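Local structure of hypothetical sensory transduction histidine kinase (Methanosarcina mazei, 3LI9) at residues A[23-26]-A[27-30]; A[55-58]-A[59-63]; A[219-222]-A[223-227]. The protein is probably a membrane-bound sensor histidine kinase that autophosphorylates from ATP, and this chain is its extracellular sensor domain of the PDC (double Cache) fold. All coordinates share one frame; numbering follows the deposited sequence.

Contact 1. Residues A[23-26]-A[27-30]; sequences GNYA and NQFD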
loop_
_atom_site.group_PDB
_atom_site.type_symbol
_atom_site.label_atom_id
_atom_site.label_comp_id
_atom_site.label_asym_id
_atom_site.label_seq_id
_atom_site.Cartn_x
_atom_site.Cartn_y
_atom_site.Cartn_z
ATOM N N GLY A 23 10.299 -15.922 -3.547
ATOM C CA GLY A 23 9.253 -16.121 -2.455
ATOM C C GLY A 23 9.802 -15.549 -1.162
ATOM O O GLY A 23 9.061 -14.856 -0.407
ATOM N N ASN A 24 11.083 -15.789 -0.936
ATOM C CA ASN A 24 11.753 -15.230 0.251
ATOM C C ASN A 24 11.640 -13.710 0.315
ATOM O O ASN A 24 11.158 -13.133 1.326
ATOM C CB ASN A 24 13.205 -15.729 0.242
ATOM C CG ASN A 24 13.938 -15.462 1.528
ATOM O OD1 ASN A 24 13.397 -14.804 2.443
ATOM N ND2 ASN A 24 15.203 -15.917 1.612
ATOM N N TYR A 25 12.011 -13.024 -0.768
ATOM C CA TYR A 25 11.917 -11.574 -0.757
ATOM C C TYR A 25 10.451 -11.126 -0.704
ATOM O O TYR A 25 10.180 -10.154 -0.033
ATOM C CB TYR A 25 12.549 -10.944 -2.005
ATOM C CG TYR A 25 14.079 -10.863 -1.947
ATOM C CD1 TYR A 25 14.694 -10.068 -0.973
ATOM C CD2 TYR A 25 14.854 -11.553 -2.882
ATOM C CE1 TYR A 25 16.057 -9.967 -0.909
ATOM C CE2 TYR A 25 16.238 -11.426 -2.850
ATOM C CZ TYR A 25 16.818 -10.652 -1.869
ATOM O OH TYR A 25 18.210 -10.517 -1.789
ATOM N N ALA A 26 9.540 -11.840 -1.392
ATOM C CA ALA A 26 8.116 -11.426 -1.310
ATOM C C ALA A 26 7.676 -11.438 0.153
ATOM O O ALA A 26 6.991 -10.503 0.606
ATOM C CB ALA A 26 7.194 -12.395 -2.075
ATOM N N ASN A 27 8.027 -12.512 0.887
ATOM C CA ASN A 27 7.676 -12.543 2.314
ATOM C C ASN A 27 8.423 -11.582 3.198
ATOM O O ASN A 27 7.851 -11.100 4.181
ATOM C CB ASN A 27 7.710 -14.002 2.840
ATOM C CG ASN A 27 6.633 -14.845 2.149
ATOM O OD1 ASN A 27 6.931 -15.839 1.424
ATOM N ND2 ASN A 27 5.413 -14.456 2.309
ATOM N N GLN A 28 9.680 -11.232 2.860
ATOM C CA GLN A 28 10.324 -10.123 3.561
ATOM C C GLN A 28 9.558 -8.820 3.436
ATOM O O GLN A 28 9.370 -8.081 4.453
ATOM C CB GLN A 28 11.748 -9.961 2.958
ATOM C CG GLN A 28 12.637 -11.139 3.445
ATOM C CD GLN A 28 14.033 -11.043 2.890
ATOM O OE1 GLN A 28 14.616 -9.953 2.899
ATOM N NE2 GLN A 28 14.596 -12.164 2.428
ATOM N N PHE A 29 9.063 -8.541 2.214
ATOM C CA PHE A 29 8.344 -7.295 2.029
ATOM C C PHE A 29 7.007 -7.400 2.693
ATOM O O PHE A 29 6.486 -6.396 3.212
ATOM C CB PHE A 29 8.175 -6.968 0.532
ATOM C CG PHE A 29 9.393 -6.304 -0.055
ATOM C CD1 PHE A 29 9.623 -4.919 0.123
ATOM C CD2 PHE A 29 10.341 -7.033 -0.718
ATOM C CE1 PHE A 29 10.761 -4.307 -0.412
ATOM C CE2 PHE A 29 11.448 -6.426 -1.285
ATOM C CZ PHE A 29 11.679 -5.076 -1.137
ATOM N N ASP A 30 6.427 -8.596 2.721
ATOM C CA ASP A 30 5.112 -8.745 3.325
ATOM C C ASP A 30 5.120 -8.472 4.840
ATOM O O ASP A 30 4.112 -8.031 5.402
ATOM C CB ASP A 30 4.610 -10.166 3.152
ATOM C CG ASP A 30 3.158 -10.324 3.656
ATOM O OD1 ASP A 30 2.299 -9.550 3.221
ATOM O OD2 ASP A 30 2.885 -11.193 4.496
#
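Asn27 donates its backbone N to Gly23 O at 2.9 Å, one turn back in helix 13-48, the first of four consecutive i to i+4 bonds here. Gln28 repeats the pattern to Asn24 O and adds a side-chain bond: its NE2 donates to Asn24 OD1 at 2.9 Å, almost straight (170°). The acceptor lies in the amide plane of Gln28, yet NE2 stands above the carbonyl plane of Asn24, off its lone pairs, and the two amide planes are 67° apart. With CG of Asn24 trans to its backbone N (chi1 -169°), OD1 is carried along the helix to meet it. The other branch, Gln28 OE1, lies 3.9 Å from Tyr25 CD1, the two side chains running side by side. Phe29 N bonds to Tyr25 O, and the same oxygen sits at the edge of the Phe29 ring, 3.2 Å from CD2. Putting an alanine in place of Phe29 would probably open a gap against Val176 and Val179. Asp30 N closes the series on Ala26 O, while its OD1 is hydrogen-bonded to Thr258 OG1. Helix 13-48 here touches helix 174-180 through Phe29 and strand 248-256 through Ala26, and Tyr25 meets the ring of Phe263 on strand 261-268.

Contact 2. Residues A[55-58]-A[59-63]; sequences REEA and MSIIK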
loop_
_atom_site.group_PDB
_atom_site.type_symbol
_atom_site.label_atom_id
_atom_site.label_comp_id
_atom_site.label_asym_id
_atom_site.label_seq_id
_atom_site.Cartn_x
_atom_site.Cartn_y
_atom_site.Cartn_z
ATOM N N ARG A 55 -12.720 14.508 21.087
ATOM C CA ARG A 55 -12.013 14.664 19.781
ATOM C C ARG A 55 -10.583 15.023 19.967
ATOM O O ARG A 55 -9.708 14.503 19.185
ATOM C CB ARG A 55 -12.712 15.738 18.881
ATOM C CG ARG A 55 -14.065 15.229 18.436
ATOM C CD ARG A 55 -14.740 16.241 17.421
ATOM N NE ARG A 55 -16.120 15.782 17.096
ATOM C CZ ARG A 55 -16.698 15.913 15.900
ATOM N NH1 ARG A 55 -15.999 16.380 14.847
ATOM N NH2 ARG A 55 -17.977 15.525 15.718
ATOM N N GLU A 56 -10.256 15.836 20.981
ATOM C CA GLU A 56 -8.848 16.228 21.183
ATOM C C GLU A 56 -8.006 15.042 21.613
ATOM O O GLU A 56 -6.900 14.865 21.137
ATOM C CB GLU A 56 -8.687 17.300 22.303
ATOM C CG GLU A 56 -9.356 18.642 21.997
ATOM C CD GLU A 56 -8.599 19.454 20.931
ATOM O OE1 GLU A 56 -7.385 19.205 20.744
ATOM O OE2 GLU A 56 -9.240 20.346 20.293
ATOM N N GLU A 57 -8.594 14.158 22.418
ATOM C CA GLU A 57 -7.844 12.972 22.844
ATOM C C GLU A 57 -7.644 12.017 21.628
ATOM O O GLU A 57 -6.571 11.403 21.500
ATOM C CB GLU A 57 -8.606 12.236 23.960
ATOM C CG GLU A 57 -7.885 10.972 24.411
ATOM C CD GLU A 57 -8.413 10.466 25.752
ATOM O OE1 GLU A 57 -9.384 9.741 25.724
ATOM O OE2 GLU A 57 -7.946 10.918 26.790
ATOM N N ALA A 58 -8.680 11.836 20.798
ATOM C CA ALA A 58 -8.524 10.965 19.651
ATOM C C ALA A 58 -7.462 11.543 18.669
ATOM O O ALA A 58 -6.670 10.775 18.083
ATOM C CB ALA A 58 -9.850 10.733 18.949
HETATM N N MSE A 59 -7.388 12.875 18.581
HETATM C CA MSE A 59 -6.360 13.519 17.743
HETATM C C MSE A 59 -4.973 13.222 18.396
HETATM O O MSE A 59 -4.001 12.987 17.664
HETATM C CB MSE A 59 -6.732 15.017 17.541
HETATM C CG MSE A 59 -7.880 15.048 16.569
HETATM SE SE MSE A 59 -8.300 16.987 16.233
HETATM C CE MSE A 59 -9.210 17.241 17.593
ATOM N N SER A 60 -4.906 13.268 19.741
ATOM C CA SER A 60 -3.636 12.994 20.404
ATOM C C SER A 60 -3.192 11.541 20.149
ATOM O O SER A 60 -1.959 11.247 20.043
ATOM C CB SER A 60 -3.785 13.182 21.891
ATOM O OG SER A 60 -3.797 14.589 22.085
ATOM N N ILE A 61 -4.153 10.631 20.155
ATOM C CA ILE A 61 -3.867 9.193 19.942
ATOM C C ILE A 61 -3.275 8.991 18.529
ATOM O O ILE A 61 -2.210 8.328 18.363
ATOM C CB ILE A 61 -5.138 8.347 20.138
ATOM C CG1 ILE A 61 -5.462 8.263 21.677
ATOM C CG2 ILE A 61 -4.949 6.914 19.470
ATOM C CD1 ILE A 61 -6.937 7.793 22.006
ATOM N N ILE A 62 -3.907 9.560 17.496
ATOM C CA ILE A 62 -3.379 9.276 16.135
ATOM C C ILE A 62 -2.048 9.989 15.951
ATOM O O ILE A 62 -1.198 9.474 15.206
ATOM C CB ILE A 62 -4.334 9.656 14.990
ATOM C CG1 ILE A 62 -4.758 11.138 15.040
ATOM C CG2 ILE A 62 -5.590 8.785 15.134
ATOM C CD1 ILE A 62 -5.705 11.611 13.787
ATOM N N LYS A 63 -1.840 11.128 16.620
ATOM C CA LYS A 63 -0.532 11.823 16.548
ATOM C C LYS A 63 0.561 11.003 17.193
ATOM O O LYS A 63 1.682 10.912 16.637
ATOM C CB LYS A 63 -0.619 13.185 17.231
ATOM C CG LYS A 63 0.662 14.023 17.059
ATOM C CD LYS A 63 0.534 15.463 17.593
ATOM C CE LYS A 63 -0.550 16.197 16.856
ATOM N NZ LYS A 63 -0.848 17.479 17.574
#
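Met59, a selenomethionine, folds back over Arg55 in the first turns of helix 55-67, an alpha-helix that packs on the antiparallel sheet containing strands 74-79, 105-108 and 115-118 in this PDC-fold sensor domain. Its CB lies 3.4 Å from Arg55 O, the oxygen that also receives the backbone N of Met59. CG, trans to the carbonyl carbon of Met59 (chi1 -74°), stays over the same oxygen. SE continues the extended chain farther off, 4.1 Å from Arg55 O, and the bend at chi3 (-81°) then swings the methyl back. CE therefore ends against the preceding turn, 3.2 Å from Arg55 O and 4.0 Å from Arg55 CB. The carboxylate of Glu56 approaches this methyl from another direction, its CD 4.1 Å from Met59 CE. Met59 also touches Pro105 and Ile116 of the sheet, while Ile62 reaches Val75 and Leu77. Whereas Arg55 CB touches the Met59 methyl, the guanidinium leads away from it to salt bridges with Asp85 and Asp88, in the loop after strand 74-79. Two residues further along, Ile61 N donates to Glu57 O, and the Glu57 carboxylate bonds Tyr50 through OE1. Alongside that backbone bond, the CD1 methyl of Ile61 rests 4.1 Å from Glu57 CG.

Contact 3. Residues A[219-222]-A[223-227]; sequences DVEE and IKNAA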
loop_
_atom_site.group_PDB
_atom_site.type_symbol
_atom_site.label_atom_id
_atom_site.label_comp_id
_atom_site.label_asym_id
_atom_site.label_seq_id
_atom_site.Cartn_x
_atom_site.Cartn_y
_atom_site.Cartn_z
ATOM N N ASP A 219 4.018 -4.489 -24.600
ATOM C CA ASP A 219 3.487 -5.221 -25.760
ATOM C C ASP A 219 4.211 -6.506 -25.895
ATOM O O ASP A 219 4.889 -6.711 -26.885
ATOM C CB ASP A 219 3.776 -4.450 -27.050
ATOM C CG ASP A 219 3.117 -3.133 -27.074
ATOM O OD1 ASP A 219 1.910 -3.067 -26.729
ATOM O OD2 ASP A 219 3.815 -2.165 -27.435
ATOM N N VAL A 220 4.073 -7.388 -24.905
ATOM C CA VAL A 220 4.794 -8.661 -24.860
ATOM C C VAL A 220 3.841 -9.634 -24.176
ATOM O O VAL A 220 3.424 -9.411 -23.032
ATOM C CB VAL A 220 6.113 -8.591 -24.031
ATOM C CG1 VAL A 220 6.858 -9.952 -23.984
ATOM C CG2 VAL A 220 7.024 -7.474 -24.594
ATOM N N GLU A 221 3.441 -10.664 -24.923
ATOM C CA GLU A 221 2.459 -11.606 -24.473
ATOM C C GLU A 221 2.830 -12.175 -23.080
ATOM O O GLU A 221 1.967 -12.210 -22.207
ATOM C CB GLU A 221 2.303 -12.768 -25.526
ATOM C CG GLU A 221 1.265 -13.856 -25.208
ATOM C CD GLU A 221 -0.147 -13.304 -25.307
ATOM O OE1 GLU A 221 -0.295 -12.114 -25.009
ATOM O OE2 GLU A 221 -1.109 -14.016 -25.731
ATOM N N GLU A 222 4.047 -12.625 -22.896
ATOM C CA GLU A 222 4.395 -13.232 -21.632
ATOM C C GLU A 222 4.256 -12.267 -20.436
ATOM O O GLU A 222 3.957 -12.707 -19.335
ATOM C CB GLU A 222 5.816 -13.756 -21.697
ATOM C CG GLU A 222 5.926 -14.965 -22.640
ATOM C CD GLU A 222 5.961 -14.539 -24.138
ATOM O OE1 GLU A 222 5.931 -13.316 -24.480
ATOM O OE2 GLU A 222 6.031 -15.461 -24.976
ATOM N N ILE A 223 4.570 -10.990 -20.638
ATOM C CA ILE A 223 4.480 -10.012 -19.524
ATOM C C ILE A 223 3.056 -9.700 -19.195
ATOM O O ILE A 223 2.678 -9.614 -18.018
ATOM C CB ILE A 223 5.284 -8.692 -19.865
ATOM C CG1 ILE A 223 6.749 -8.991 -19.996
ATOM C CG2 ILE A 223 5.149 -7.721 -18.738
ATOM C CD1 ILE A 223 7.619 -7.755 -20.360
ATOM N N LYS A 224 2.195 -9.584 -20.219
ATOM C CA LYS A 224 0.757 -9.532 -19.984
ATOM C C LYS A 224 0.192 -10.762 -19.200
ATOM O O LYS A 224 -0.722 -10.611 -18.358
ATOM C CB LYS A 224 0.008 -9.389 -21.332
ATOM C CG LYS A 224 0.145 -7.989 -21.891
ATOM C CD LYS A 224 -0.650 -7.894 -23.244
ATOM C CE LYS A 224 -0.017 -6.890 -24.126
ATOM N NZ LYS A 224 -0.115 -5.604 -23.376
ATOM N N ASN A 225 0.683 -11.948 -19.510
ATOM C CA ASN A 225 0.306 -13.204 -18.770
ATOM C C ASN A 225 0.758 -13.178 -17.290
ATOM O O ASN A 225 -0.030 -13.520 -16.380
ATOM C CB ASN A 225 0.824 -14.448 -19.451
ATOM C CG ASN A 225 0.137 -14.664 -20.809
ATOM O OD1 ASN A 225 -0.967 -14.135 -21.034
ATOM N ND2 ASN A 225 0.768 -15.405 -21.669
ATOM N N ALA A 226 1.955 -12.647 -17.083
ATOM C CA ALA A 226 2.480 -12.501 -15.696
ATOM C C ALA A 226 1.556 -11.544 -14.974
ATOM O O ALA A 226 1.211 -11.785 -13.832
ATOM C CB ALA A 226 3.990 -12.033 -15.685
ATOM N N ALA A 227 1.196 -10.442 -15.619
ATOM C CA ALA A 227 0.452 -9.418 -14.953
ATOM C C ALA A 227 -0.931 -9.957 -14.571
ATOM O O ALA A 227 -1.455 -9.698 -13.483
ATOM C CB ALA A 227 0.384 -8.131 -15.788
#
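The flat amide of Asn225 and the carboxylate of Glu221, one turn apart at the start of helix 221-231, are inclined by 49° and do not stack. ND2 of the amide lies nearest the backbone Glu221 O, 3.5 Å away but at too poor an angle to bond, and 3.9 Å from Glu221 CG; the carboxylate is bent aside at chi2 (69°). Both residues are exposed, and their firm link is the backbone bond from Asn225 N to Glu221 O, which lies in the carbonyl plane. Val220 occupies the N-cap position. Its carbonyl oxygen accepts the backbone N of Lys224 in a nearly straight bond of 3.1 Å (175°) and a weak one from Ile223 N. The branched side chains of Val220 and Ile223 pack together, Val220 CB 4.1 Å from Ile223 CD1, and both touch Ile240, joining this helix start to strand 236-241, an edge strand of the four-stranded antiparallel sheet within this chain. Glu222 reaches the same strand at Val238 and Ile240. Lys224 turns back past the N-cap residue: NZ donates to Phe218 O, with Asp219 OD1 remaining 4.7 Å from NZ, and its CE comes within 4.2 Å of Asp219 CA.

Overall arrangement
All three contacts are turns of alpha-helix within the Cache region, following one another along the chain without touching. Contact 1 lies on the long helix 13-48, with its centre about 15 Å from that of the chain. Contact 2 belongs to the next helix, which packs on the sheet containing strands 74-79 and 105-108; its centre is about 34 Å from that of contact 1. Contact 3 lies about 22 Å from contact 1 between centres; both touch the four-stranded sheet, through strands 236-241 and 248-256 respectively. Contacts 2 and 3 lie on opposite sides of the chain's centre, about 47 Å apart between centres, one at each sheet of the double Cache arrangement.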